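PDB 7LT2: cyclic GMP-AMP synthase-like receptor from Tribolium castaneum, which senses cytoplasmic double-stranded RNA and answers by joining ATP and GTP into the cyclic dinucleotide messenger 2',3'-cGAMP, a trigger of innate immunity. Local coordinates for residues G57-G62 with E69-D74; N169-G174 with G186-D191; I14-E19 with A382-A387. All coordinates share one frame; numbering follows the deposited sequence.

Contacts 1 and 2 both reach the central sheet of the nucleotidyltransferase domain, through its neighbouring strands 70-77 and 188-200, and meet directly where E69 O accepts a probable hydrogen bond from D191 N at 3.0 Å. Contact 1, its centre about 5 Å from the centre of the chain, is partly buried and aromatic; contact 2, centred about 17 Å out, lies at the surface and sets a tryptophan edge against a carboxylate held by lysine. Contact 3, centred about 20 Å out yet partly buried, joins chain regions 363 residues apart by aliphatic packing. Its L385 also touches K188, I189 and M190, so segment 186-191 borders both other contacts.

Contact 1. Residues G57-G62 with E69-D74; sequences GSFYDG and EEFDLD
F71 points from strand 70-74 toward the short helical turn at 58-61 and lays its ring against Y60. Its CB lies 5.1 Å from the CA of G57, a residue with no side chain here and a positive phi of 126° that suits glycine. From there chi1 of 68° sets CG between the backbone N and the carbonyl carbon. CG then lies 3.9 Å from Y60 CE1, and CD2 is nearer still, at 3.8 Å from the same carbon. CD1 also lies 4.4 Å from CD2 of F59, an oblique apolar contact. At the far end CE1, CE2 and CZ stay close to Y60 CE1, because that carbon stands 3.7 Å above the middle of the F71 ring. The pair is a T-shaped (edge-to-face) stack, the tyrosine edge on the phenylalanine face, with planes 62° apart. Y60 OH is bonded to E29, while L28 and L32 of helix 18-42 also pack on F71. A water joins the two backbones, accepting from F59 N and donating to E70 O at 2.6 Å. Downstream, G62 closes the turn in a Schellman motif with positive phi. Together, a Gly-Ser turn and a strand bearing E70 and D72 form the active-site framework characteristic of nucleotidyltransferases, in which S58 probably binds ATP and the two acids probably bind catalytic magnesium.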
ATOM      1  N   GLY A  57      -0.665   0.870  -2.068  1.00 16.47           N
ATOM      2  CA  GLY A  57      -1.348  -0.411  -2.085  1.00 15.56           C
ATOM      3  C   GLY A  57      -1.076  -1.181  -3.365  1.00 19.08           C
ATOM      4  O   GLY A  57      -0.444  -0.703  -4.297  1.00 17.45           O
ATOM      5  N   SER A  58      -1.588  -2.417  -3.379  1.00 18.47           N
ATOM      6  CA  SER A  58      -1.306  -3.308  -4.503  1.00 16.07           C
ATOM      7  C   SER A  58      -1.954  -2.823  -5.797  1.00 17.65           C
ATOM      8  O   SER A  58      -1.393  -3.026  -6.883  1.00 18.46           O
ATOM      9  CB  SER A  58      -1.758  -4.736  -4.171  1.00 16.02           C
ATOM     10  OG  SER A  58      -3.164  -4.816  -4.024  1.00 19.44           O
ATOM     11  N   PHE A  59      -3.120  -2.180  -5.710  1.00 17.02           N
ATOM     12  CA  PHE A  59      -3.750  -1.623  -6.906  1.00 18.91           C
ATOM     13  C   PHE A  59      -2.815  -0.645  -7.619  1.00 18.62           C
ATOM     14  O   PHE A  59      -2.628  -0.724  -8.839  1.00 18.91           O
ATOM     15  CB  PHE A  59      -5.077  -0.953  -6.528  1.00 16.46           C
ATOM     16  CG  PHE A  59      -5.770  -0.271  -7.678  1.00 16.45           C
ATOM     17  CD1 PHE A  59      -6.058  -0.963  -8.841  1.00 17.93           C
ATOM     18  CD2 PHE A  59      -6.143   1.061  -7.589  1.00 18.37           C
ATOM     19  CE1 PHE A  59      -6.697  -0.338  -9.897  1.00 19.59           C
ATOM     20  CE2 PHE A  59      -6.782   1.693  -8.641  1.00 18.31           C
ATOM     21  CZ  PHE A  59      -7.059   0.993  -9.796  1.00 18.54           C
ATOM     22  N   TYR A  60      -2.197   0.274  -6.870  1.00 16.92           N
ATOM     23  CA  TYR A  60      -1.306   1.247  -7.489  1.00 15.27           C
ATOM     24  C   TYR A  60       0.082   0.687  -7.779  1.00 17.36           C
ATOM     25  O   TYR A  60       0.818   1.281  -8.576  1.00 17.40           O
ATOM     26  CB  TYR A  60      -1.206   2.501  -6.616  1.00 15.48           C
ATOM     27  CG  TYR A  60      -2.263   3.524  -6.970  1.00 15.50           C
ATOM     28  CD1 TYR A  60      -3.524   3.480  -6.385  1.00 14.67           C
ATOM     29  CD2 TYR A  60      -2.010   4.515  -7.912  1.00 17.74           C
ATOM     30  CE1 TYR A  60      -4.501   4.405  -6.714  1.00 17.44           C
ATOM     31  CE2 TYR A  60      -2.980   5.449  -8.245  1.00 16.75           C
ATOM     32  CZ  TYR A  60      -4.223   5.384  -7.650  1.00 19.22           C
ATOM     33  OH  TYR A  60      -5.187   6.308  -7.990  1.00 18.29           O
ATOM     34  N   ASP A  61       0.455  -0.433  -7.156  1.00 16.47           N
ATOM     35  CA  ASP A  61       1.679  -1.136  -7.525  1.00 15.87           C
ATOM     36  C   ASP A  61       1.512  -2.002  -8.763  1.00 18.73           C
ATOM     37  O   ASP A  61       2.511  -2.527  -9.267  1.00 18.79           O
ATOM     38  CB  ASP A  61       2.164  -2.040  -6.388  1.00 15.67           C
ATOM     39  CG  ASP A  61       2.859  -1.276  -5.284  1.00 21.33           C
ATOM     40  OD1 ASP A  61       3.370  -0.162  -5.546  1.00 21.87           O
ATOM     41  OD2 ASP A  61       2.903  -1.802  -4.152  1.00 23.05           O
ATOM     42  N   GLY A  62       0.287  -2.178  -9.253  1.00 16.62           N
ATOM     43  CA  GLY A  62       0.089  -3.104 -10.352  1.00 15.61           C
ATOM     44  C   GLY A  62       0.162  -4.555  -9.938  1.00 17.84           C
ATOM     45  O   GLY A  62       0.465  -5.417 -10.769  1.00 16.77           O
ATOM     46  N   GLU A  69     -10.361  -3.313  -4.650  1.00 16.46           N
ATOM     47  CA  GLU A  69     -11.383  -2.999  -3.660  1.00 17.70           C
ATOM     48  C   GLU A  69     -11.029  -1.798  -2.792  1.00 17.48           C
ATOM     49  O   GLU A  69     -11.932  -1.082  -2.346  1.00 16.75           O
ATOM     50  CB  GLU A  69     -11.654  -4.221  -2.783  1.00 17.37           C
ATOM     51  CG  GLU A  69     -12.528  -5.249  -3.484  1.00 22.73           C
ATOM     52  CD  GLU A  69     -12.480  -6.610  -2.832  1.00 35.28           C
ATOM     53  OE1 GLU A  69     -11.459  -6.928  -2.189  1.00 36.54           O
ATOM     54  OE2 GLU A  69     -13.467  -7.364  -2.968  1.00 39.72           O
ATOM     55  N   GLU A  70      -9.739  -1.555  -2.553  1.00 19.35           N
ATOM     56  CA  GLU A  70      -9.347  -0.448  -1.683  1.00 19.59           C
ATOM     57  C   GLU A  70      -7.920  -0.020  -1.990  1.00 18.03           C
ATOM     58  O   GLU A  70      -7.138  -0.773  -2.572  1.00 20.93           O
ATOM     59  CB  GLU A  70      -9.462  -0.833  -0.205  1.00 21.50           C
ATOM     60  CG  GLU A  70      -8.586  -2.015   0.182  1.00 22.19           C
ATOM     61  CD  GLU A  70      -8.554  -2.249   1.678  1.00 30.14           C
ATOM     62  OE1 GLU A  70      -8.400  -1.261   2.429  1.00 32.88           O
ATOM     63  OE2 GLU A  70      -8.678  -3.417   2.099  1.00 30.37           O
ATOM     64  N   PHE A  71      -7.591   1.208  -1.584  1.00 17.81           N
ATOM     65  CA  PHE A  71      -6.202   1.638  -1.495  1.00 16.80           C
ATOM     66  C   PHE A  71      -6.085   2.694  -0.404  1.00 18.32           C
ATOM     67  O   PHE A  71      -7.083   3.150   0.162  1.00 18.28           O
ATOM     68  CB  PHE A  71      -5.652   2.152  -2.841  1.00 19.22           C
ATOM     69  CG  PHE A  71      -6.263   3.444  -3.325  1.00 18.59           C
ATOM     70  CD1 PHE A  71      -7.412   3.432  -4.098  1.00 23.66           C
ATOM     71  CD2 PHE A  71      -5.657   4.660  -3.051  1.00 20.29           C
ATOM     72  CE1 PHE A  71      -7.964   4.613  -4.569  1.00 25.91           C
ATOM     73  CE2 PHE A  71      -6.206   5.847  -3.516  1.00 22.02           C
ATOM     74  CZ  PHE A  71      -7.362   5.821  -4.274  1.00 24.47           C
ATOM     75  N   ASP A  72      -4.843   3.053  -0.098  1.00 16.98           N
ATOM     76  CA  ASP A  72      -4.530   4.044   0.926  1.00 18.45           C
ATOM     77  C   ASP A  72      -4.182   5.379   0.284  1.00 18.98           C
ATOM     78  O   ASP A  72      -3.297   5.448  -0.576  1.00 18.75           O
ATOM     79  CB  ASP A  72      -3.351   3.592   1.789  1.00 22.24           C
ATOM     80  CG  ASP A  72      -3.734   2.561   2.823  1.00 23.01           C
ATOM     81  OD1 ASP A  72      -4.928   2.193   2.910  1.00 23.35           O
ATOM     82  OD2 ASP A  72      -2.821   2.120   3.551  1.00 27.58           O
ATOM     83  N   LEU A  73      -4.847   6.442   0.725  1.00 18.28           N
ATOM     84  CA  LEU A  73      -4.392   7.794   0.416  1.00 17.06           C
ATOM     85  C   LEU A  73      -3.443   8.216   1.528  1.00 17.06           C
ATOM     86  O   LEU A  73      -3.876   8.611   2.612  1.00 17.33           O
ATOM     87  CB  LEU A  73      -5.559   8.766   0.287  1.00 17.39           C
ATOM     88  CG  LEU A  73      -5.125  10.143  -0.240  1.00 16.18           C
ATOM     89  CD1 LEU A  73      -4.674  10.027  -1.689  1.00 16.13           C
ATOM     90  CD2 LEU A  73      -6.256  11.142  -0.095  1.00 20.16           C
ATOM     91  N   ASP A  74      -2.142   8.109   1.268  1.00 17.92           N
ATOM     92  CA  ASP A  74      -1.132   8.561   2.219  1.00 19.19           C
ATOM     93  C   ASP A  74      -0.989  10.068   2.063  1.00 17.05           C
ATOM     94  O   ASP A  74      -0.408  10.557   1.088  1.00 16.04           O
ATOM     95  CB  ASP A  74       0.189   7.836   1.990  1.00 19.74           C
ATOM     96  CG  ASP A  74       0.120   6.374   2.374  1.00 21.16           C
ATOM     97  OD1 ASP A  74      -0.631   6.032   3.319  1.00 19.96           O
ATOM     98  OD2 ASP A  74       0.801   5.560   1.723  1.00 23.47           O
TER
HETATM   99  O   HOH W   1      -4.728  -1.463  -3.174  1.00 22.01           O

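Contact 2. Residues N169-G174 with G186-D191; sequences NWWKGG and GEKIMD
D191 OD1 accepts a 2.8 Å hydrogen bond from K188 NZ, part of a salt bridge, and, at roughly a right angle to that bond, meets the edge of the six-membered ring of W171. The ammonium group approaches OD1 on the syn side, 28° out of the carboxylate plane. The bond ties together a lysine and an aspartate three residues apart on one strand. W171 CH2 lies 3.7 Å from D191 OD1, and W171 CZ2 is equally close to D191 OD2, at 3.7 Å. Both carboxylate oxygens therefore face C-H groups at the rim of the indole, with OD2 in the ring plane. The carboxylate is turned almost upright against the indole, their planes 79° apart, and the ring's C-H edge, which carries a slight positive charge, probably suits it. W171 CG sits between its backbone N and carbonyl carbon (chi1 55°), which sends the indole across toward segment 186-191. K188 NZ also comes near this edge, 4.3 Å from W171 CH2. Strand 177-183 runs between the two segments and pairs with both; T178 touches W171, and S182 touches K188. Beside the ion pair, I189 and M190 both face I181 in a classic beta bulge. The aspartate backbone bonds to F71 and to E69, just before strand 70-77, and its side chain lies about 4 Å from that of E70. This tryptophan edge thus bridges an intervening strand of the antiparallel part of the nucleotidyltransferase sheet, to reach the strand that, two residues after D191, carries D193, a probable ligand of the catalytic magnesium.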
ATOM      1  N   ASN A 169     -19.585   7.611   0.787  1.00 22.31           N
ATOM      2  CA  ASN A 169     -19.997   7.140   2.094  1.00 21.14           C
ATOM      3  C   ASN A 169     -18.755   6.977   2.960  1.00 19.97           C
ATOM      4  O   ASN A 169     -17.634   6.900   2.452  1.00 21.85           O
ATOM      5  CB  ASN A 169     -20.771   5.823   1.974  1.00 22.96           C
ATOM      6  CG  ASN A 169     -22.085   5.991   1.228  1.00 29.93           C
ATOM      7  OD1 ASN A 169     -23.050   6.537   1.767  1.00 31.83           O
ATOM      8  ND2 ASN A 169     -22.129   5.524  -0.014  1.00 30.38           N
ATOM      9  N   TRP A 170     -18.941   6.960   4.277  1.00 20.12           N
ATOM     10  CA  TRP A 170     -17.766   6.926   5.136  1.00 18.63           C
ATOM     11  C   TRP A 170     -18.057   6.166   6.417  1.00 23.19           C
ATOM     12  O   TRP A 170     -19.206   6.047   6.858  1.00 25.20           O
ATOM     13  CB  TRP A 170     -17.269   8.328   5.489  1.00 23.28           C
ATOM     14  CG  TRP A 170     -18.189   9.020   6.401  1.00 29.37           C
ATOM     15  CD1 TRP A 170     -18.193   8.968   7.769  1.00 29.17           C
ATOM     16  CD2 TRP A 170     -19.278   9.852   6.026  1.00 27.96           C
ATOM     17  NE1 TRP A 170     -19.217   9.731   8.265  1.00 36.50           N
ATOM     18  CE2 TRP A 170     -19.900  10.287   7.215  1.00 27.96           C
ATOM     19  CE3 TRP A 170     -19.787  10.284   4.801  1.00 23.55           C
ATOM     20  CZ2 TRP A 170     -21.001  11.134   7.213  1.00 36.54           C
ATOM     21  CZ3 TRP A 170     -20.874  11.127   4.802  1.00 34.04           C
ATOM     22  CH2 TRP A 170     -21.476  11.540   5.998  1.00 38.83           C
ATOM     23  N   TRP A 171     -16.977   5.686   7.026  1.00 23.01           N
ATOM     24  CA  TRP A 171     -17.007   4.914   8.262  1.00 23.49           C
ATOM     25  C   TRP A 171     -15.573   4.792   8.757  1.00 24.53           C
ATOM     26  O   TRP A 171     -14.622   5.114   8.045  1.00 23.88           O
ATOM     27  CB  TRP A 171     -17.637   3.532   8.049  1.00 23.77           C
ATOM     28  CG  TRP A 171     -16.966   2.736   6.960  1.00 22.33           C
ATOM     29  CD1 TRP A 171     -15.895   1.900   7.095  1.00 19.65           C
ATOM     30  CD2 TRP A 171     -17.327   2.703   5.570  1.00 18.83           C
ATOM     31  NE1 TRP A 171     -15.564   1.354   5.875  1.00 19.57           N
ATOM     32  CE2 TRP A 171     -16.428   1.830   4.925  1.00 21.53           C
ATOM     33  CE3 TRP A 171     -18.321   3.328   4.811  1.00 23.23           C
ATOM     34  CZ2 TRP A 171     -16.488   1.573   3.556  1.00 20.13           C
ATOM     35  CZ3 TRP A 171     -18.382   3.069   3.449  1.00 23.23           C
ATOM     36  CH2 TRP A 171     -17.474   2.195   2.838  1.00 22.27           C
ATOM     37  N   LYS A 172     -15.422   4.303   9.982  1.00 31.00           N
ATOM     38  CA  LYS A 172     -14.097   4.118  10.571  1.00 31.78           C
ATOM     39  C   LYS A 172     -13.985   2.681  11.065  1.00 34.92           C
ATOM     40  O   LYS A 172     -14.465   2.350  12.152  1.00 40.54           O
ATOM     41  CB  LYS A 172     -13.856   5.120  11.693  1.00 36.63           C
ATOM     42  CG  LYS A 172     -12.430   5.160  12.183  1.00 41.22           C
ATOM     43  CD  LYS A 172     -12.196   6.383  13.050  1.00 42.39           C
ATOM     44  CE  LYS A 172     -10.785   6.398  13.604  1.00 44.71           C
ATOM     45  NZ  LYS A 172     -10.556   5.251  14.524  1.00 42.01           N
ATOM     46  N   GLY A 173     -13.362   1.823  10.263  1.00 34.36           N
ATOM     47  CA  GLY A 173     -13.106   0.451  10.642  1.00 35.35           C
ATOM     48  C   GLY A 173     -11.691   0.200  11.099  1.00 36.46           C
ATOM     49  O   GLY A 173     -11.299  -0.960  11.267  1.00 43.00           O
ATOM     50  N   GLY A 174     -10.910   1.253  11.293  1.00 38.00           N
ATOM     51  CA  GLY A 174      -9.541   1.136  11.718  1.00 30.68           C
ATOM     52  C   GLY A 174      -9.011   2.495  12.112  1.00 29.17           C
ATOM     53  O   GLY A 174      -9.773   3.436  12.357  1.00 33.21           O
ATOM     54  N   GLY A 186     -24.903   4.369  -8.749  1.00 33.43           N
ATOM     55  CA  GLY A 186     -24.983   3.289  -7.779  1.00 32.72           C
ATOM     56  C   GLY A 186     -23.794   2.348  -7.754  1.00 28.31           C
ATOM     57  O   GLY A 186     -23.574   1.678  -6.732  1.00 28.42           O
ATOM     58  N   GLU A 187     -23.017   2.264  -8.830  1.00 29.00           N
ATOM     59  CA  GLU A 187     -21.949   1.273  -8.899  1.00 26.78           C
ATOM     60  C   GLU A 187     -20.776   1.671  -8.010  1.00 25.78           C
ATOM     61  O   GLU A 187     -20.260   2.788  -8.107  1.00 23.32           O
ATOM     62  CB  GLU A 187     -21.470   1.101 -10.340  1.00 25.92           C
ATOM     63  CG  GLU A 187     -22.532   0.586 -11.314  1.00 32.24           C
ATOM     64  CD  GLU A 187     -23.409   1.690 -11.872  1.00 34.87           C
ATOM     65  OE1 GLU A 187     -23.254   2.853 -11.444  1.00 31.00           O
ATOM     66  OE2 GLU A 187     -24.255   1.393 -12.745  1.00 34.55           O
ATOM     67  N   LYS A 188     -20.337   0.739  -7.166  1.00 27.40           N
ATOM     68  CA  LYS A 188     -19.193   0.977  -6.293  1.00 26.50           C
ATOM     69  C   LYS A 188     -17.900   1.042  -7.099  1.00 21.16           C
ATOM     70  O   LYS A 188     -17.699   0.270  -8.039  1.00 22.37           O
ATOM     71  CB  LYS A 188     -19.100  -0.135  -5.244  1.00 23.43           C
ATOM     72  CG  LYS A 188     -17.935  -0.008  -4.279  1.00 24.55           C
ATOM     73  CD  LYS A 188     -18.083   1.249  -3.444  1.00 26.32           C
ATOM     74  CE  LYS A 188     -17.094   1.286  -2.300  1.00 27.74           C
ATOM     75  NZ  LYS A 188     -17.553   0.474  -1.123  1.00 28.13           N
ATOM     76  N   ILE A 189     -17.014   1.972  -6.729  1.00 19.58           N
ATOM     77  CA  ILE A 189     -15.714   2.057  -7.392  1.00 19.31           C
ATOM     78  C   ILE A 189     -14.616   1.500  -6.492  1.00 17.91           C
ATOM     79  O   ILE A 189     -14.000   0.477  -6.820  1.00 25.32           O
ATOM     80  CB  ILE A 189     -15.396   3.498  -7.831  1.00 20.45           C
ATOM     81  CG1 ILE A 189     -16.473   4.007  -8.791  1.00 21.12           C
ATOM     82  CG2 ILE A 189     -14.022   3.550  -8.485  1.00 21.68           C
ATOM     83  CD1 ILE A 189     -16.385   5.497  -9.086  1.00 20.09           C
ATOM     84  N   MET A 190     -14.357   2.150  -5.357  1.00 18.53           N
ATOM     85  CA  MET A 190     -13.290   1.688  -4.472  1.00 18.22           C
ATOM     86  C   MET A 190     -13.425   2.370  -3.117  1.00 19.85           C
ATOM     87  O   MET A 190     -14.012   3.451  -3.006  1.00 18.72           O
ATOM     88  CB  MET A 190     -11.905   1.967  -5.066  1.00 20.02           C
ATOM     89  CG  MET A 190     -10.962   0.765  -5.018  1.00 24.83           C
ATOM     90  SD  MET A 190      -9.523   0.932  -6.080  1.00 27.50           S
ATOM     91  CE  MET A 190     -10.277   0.722  -7.684  1.00 25.68           C
ATOM     92  N   ASP A 191     -12.879   1.711  -2.088  1.00 17.14           N
ATOM     93  CA  ASP A 191     -12.703   2.305  -0.766  1.00 17.50           C
ATOM     94  C   ASP A 191     -11.324   2.940  -0.675  1.00 16.62           C
ATOM     95  O   ASP A 191     -10.351   2.427  -1.231  1.00 18.68           O
ATOM     96  CB  ASP A 191     -12.830   1.252   0.342  1.00 17.49           C
ATOM     97  CG  ASP A 191     -14.243   0.731   0.519  1.00 20.45           C
ATOM     98  OD1 ASP A 191     -15.195   1.385   0.052  1.00 23.28           O
ATOM     99  OD2 ASP A 191     -14.399  -0.337   1.156  1.00 22.36           O
TER

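Contact 3. Residues I14-E19 with A382-A387; sequences ISLPEE and AEALPA
L16 puts a single methyl, CD1, against two residues of segment 382-387. It rests 3.9 Å from A384 CB and 3.8 Å from L385 CB, and it also covers the backbone link between them, with L385 N at 3.7 Å. CG of L16 lies anti to its backbone N (chi1 -170°), which carries the branched end across to the C-terminal segment although its CB starts off at an angle to it. The two leucine side chains cross obliquely. One residue on, the ring of P17 leans over A382, its CG 4.0 Å from A382 CA. P17 occupies the N-cap position of helix 18-42, so the joint packs an irregular tail that follows helix 368-375 against the very start of this long helix, bringing opposite ends of the chain together. Around this first layer, P68 touches both L16 and L385, and V21 in the first turn of the helix packs on L16. Polar bonds also tie the tail to the helix: L385 O accepts from N24 ND2, and A387 N donates to D20 OD1. The backbone N of A382 is bonded to D379 OD1.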
ATOM      1  N   ILE A  14      -7.044 -12.740 -13.433  1.00 20.71           N
ATOM      2  CA  ILE A  14      -6.211 -12.139 -12.402  1.00 20.81           C
ATOM      3  C   ILE A  14      -6.216 -10.620 -12.504  1.00 23.22           C
ATOM      4  O   ILE A  14      -6.568  -9.934 -11.540  1.00 22.45           O
ATOM      5  CB  ILE A  14      -4.776 -12.692 -12.462  1.00 19.69           C
ATOM      6  CG1 ILE A  14      -4.781 -14.192 -12.160  1.00 26.21           C
ATOM      7  CG2 ILE A  14      -3.892 -11.973 -11.449  1.00 24.05           C
ATOM      8  CD1 ILE A  14      -3.402 -14.786 -12.003  1.00 29.38           C
ATOM      9  N   SER A  15      -5.835 -10.083 -13.660  1.00 19.05           N
ATOM     10  CA  SER A  15      -5.537  -8.658 -13.783  1.00 19.16           C
ATOM     11  C   SER A  15      -6.713  -7.888 -14.369  1.00 18.31           C
ATOM     12  O   SER A  15      -7.231  -8.246 -15.430  1.00 24.70           O
ATOM     13  CB  SER A  15      -4.299  -8.428 -14.652  1.00 20.42           C
ATOM     14  OG  SER A  15      -3.125  -8.876 -14.003  1.00 23.41           O
ATOM     15  N   LEU A  16      -7.101  -6.807 -13.689  1.00 19.63           N
ATOM     16  CA  LEU A  16      -8.036  -5.861 -14.276  1.00 18.69           C
ATOM     17  C   LEU A  16      -7.424  -5.267 -15.544  1.00 20.09           C
ATOM     18  O   LEU A  16      -6.237  -4.919 -15.552  1.00 21.41           O
ATOM     19  CB  LEU A  16      -8.369  -4.746 -13.277  1.00 16.82           C
ATOM     20  CG  LEU A  16      -9.514  -3.803 -13.664  1.00 19.37           C
ATOM     21  CD1 LEU A  16     -10.856  -4.497 -13.537  1.00 19.40           C
ATOM     22  CD2 LEU A  16      -9.494  -2.521 -12.835  1.00 17.36           C
ATOM     23  N   PRO A  17      -8.189  -5.159 -16.633  1.00 20.76           N
ATOM     24  CA  PRO A  17      -7.641  -4.571 -17.865  1.00 19.61           C
ATOM     25  C   PRO A  17      -7.074  -3.185 -17.604  1.00 23.56           C
ATOM     26  O   PRO A  17      -7.635  -2.402 -16.836  1.00 22.61           O
ATOM     27  CB  PRO A  17      -8.853  -4.514 -18.802  1.00 25.96           C
ATOM     28  CG  PRO A  17      -9.793  -5.544 -18.275  1.00 26.55           C
ATOM     29  CD  PRO A  17      -9.594  -5.566 -16.787  1.00 23.10           C
ATOM     30  N   GLU A  18      -5.946  -2.885 -18.255  1.00 23.26           N
ATOM     31  CA  GLU A  18      -5.215  -1.668 -17.910  1.00 22.94           C
ATOM     32  C   GLU A  18      -6.007  -0.410 -18.247  1.00 22.58           C
ATOM     33  O   GLU A  18      -5.873   0.606 -17.555  1.00 19.97           O
ATOM     34  CB  GLU A  18      -3.851  -1.657 -18.605  1.00 27.27           C
ATOM     35  CG  GLU A  18      -2.938  -0.504 -18.174  1.00 38.17           C
ATOM     36  CD  GLU A  18      -2.655  -0.473 -16.670  1.00 43.34           C
ATOM     37  OE1 GLU A  18      -2.628  -1.549 -16.028  1.00 37.35           O
ATOM     38  OE2 GLU A  18      -2.453   0.640 -16.129  1.00 40.58           O
ATOM     39  N   GLU A  19      -6.842  -0.455 -19.287  1.00 25.94           N
ATOM     40  CA  GLU A  19      -7.671   0.702 -19.606  1.00 24.17           C
ATOM     41  C   GLU A  19      -8.620   1.034 -18.458  1.00 23.66           C
ATOM     42  O   GLU A  19      -8.839   2.211 -18.139  1.00 22.42           O
ATOM     43  CB  GLU A  19      -8.441   0.445 -20.901  1.00 33.33           C
ATOM     44  CG  GLU A  19      -9.183   1.649 -21.430  1.00 32.88           C
ATOM     45  CD  GLU A  19      -9.807   1.391 -22.783  1.00 40.19           C
ATOM     46  OE1 GLU A  19      -9.092   1.508 -23.801  1.00 38.71           O
ATOM     47  OE2 GLU A  19     -11.010   1.058 -22.824  1.00 43.49           O
ATOM     48  N   ALA A 382     -12.693  -8.845 -17.711  1.00 24.13           N
ATOM     49  CA  ALA A 382     -12.982  -7.843 -18.735  1.00 27.13           C
ATOM     50  C   ALA A 382     -13.993  -6.806 -18.253  1.00 29.83           C
ATOM     51  O   ALA A 382     -13.869  -5.619 -18.574  1.00 29.43           O
ATOM     52  CB  ALA A 382     -13.484  -8.524 -20.008  1.00 25.50           C
ATOM     53  N   GLU A 383     -15.002  -7.228 -17.486  1.00 25.70           N
ATOM     54  CA  GLU A 383     -16.026  -6.314 -16.989  1.00 27.08           C
ATOM     55  C   GLU A 383     -16.077  -6.290 -15.462  1.00 25.05           C
ATOM     56  O   GLU A 383     -17.120  -5.996 -14.872  1.00 25.86           O
ATOM     57  CB  GLU A 383     -17.394  -6.671 -17.567  1.00 31.41           C
ATOM     58  CG  GLU A 383     -17.441  -6.705 -19.094  1.00 38.82           C
ATOM     59  CD  GLU A 383     -17.074  -5.375 -19.742  1.00 48.47           C
ATOM     60  OE1 GLU A 383     -17.241  -4.314 -19.098  1.00 41.36           O
ATOM     61  OE2 GLU A 383     -16.618  -5.392 -20.906  1.00 52.91           O
ATOM     62  N   ALA A 384     -14.947  -6.577 -14.811  1.00 22.32           N
ATOM     63  CA  ALA A 384     -14.916  -6.638 -13.352  1.00 22.81           C
ATOM     64  C   ALA A 384     -15.113  -5.262 -12.718  1.00 22.57           C
ATOM     65  O   ALA A 384     -15.748  -5.146 -11.663  1.00 20.72           O
ATOM     66  CB  ALA A 384     -13.601  -7.258 -12.887  1.00 20.56           C
ATOM     67  N   LEU A 385     -14.574  -4.209 -13.333  1.00 21.41           N
ATOM     68  CA  LEU A 385     -14.698  -2.853 -12.797  1.00 20.98           C
ATOM     69  C   LEU A 385     -14.596  -1.849 -13.935  1.00 20.56           C
ATOM     70  O   LEU A 385     -13.599  -1.127 -14.064  1.00 20.14           O
ATOM     71  CB  LEU A 385     -13.630  -2.589 -11.738  1.00 19.53           C
ATOM     72  CG  LEU A 385     -13.850  -1.349 -10.860  1.00 20.16           C
ATOM     73  CD1 LEU A 385     -15.093  -1.538 -10.000  1.00 21.28           C
ATOM     74  CD2 LEU A 385     -12.628  -1.045 -10.004  1.00 20.16           C
ATOM     75  N   PRO A 386     -15.625  -1.764 -14.778  1.00 21.61           N
ATOM     76  CA  PRO A 386     -15.597  -0.794 -15.882  1.00 21.65           C
ATOM     77  C   PRO A 386     -15.572   0.632 -15.352  1.00 24.48           C
ATOM     78  O   PRO A 386     -16.374   1.006 -14.493  1.00 21.76           O
ATOM     79  CB  PRO A 386     -16.894  -1.085 -16.650  1.00 24.30           C
ATOM     80  CG  PRO A 386     -17.338  -2.431 -16.184  1.00 28.94           C
ATOM     81  CD  PRO A 386     -16.849  -2.586 -14.791  1.00 24.53           C
ATOM     82  N   ALA A 387     -14.633   1.430 -15.868  1.00 22.49           N
ATOM     83  CA  ALA A 387     -14.595   2.840 -15.486  1.00 21.44           C
ATOM     84  C   ALA A 387     -15.828   3.572 -15.991  1.00 21.86           C
ATOM     85  O   ALA A 387     -16.281   4.538 -15.365  1.00 25.39           O
ATOM     86  CB  ALA A 387     -13.323   3.500 -16.018  1.00 24.19           C
TER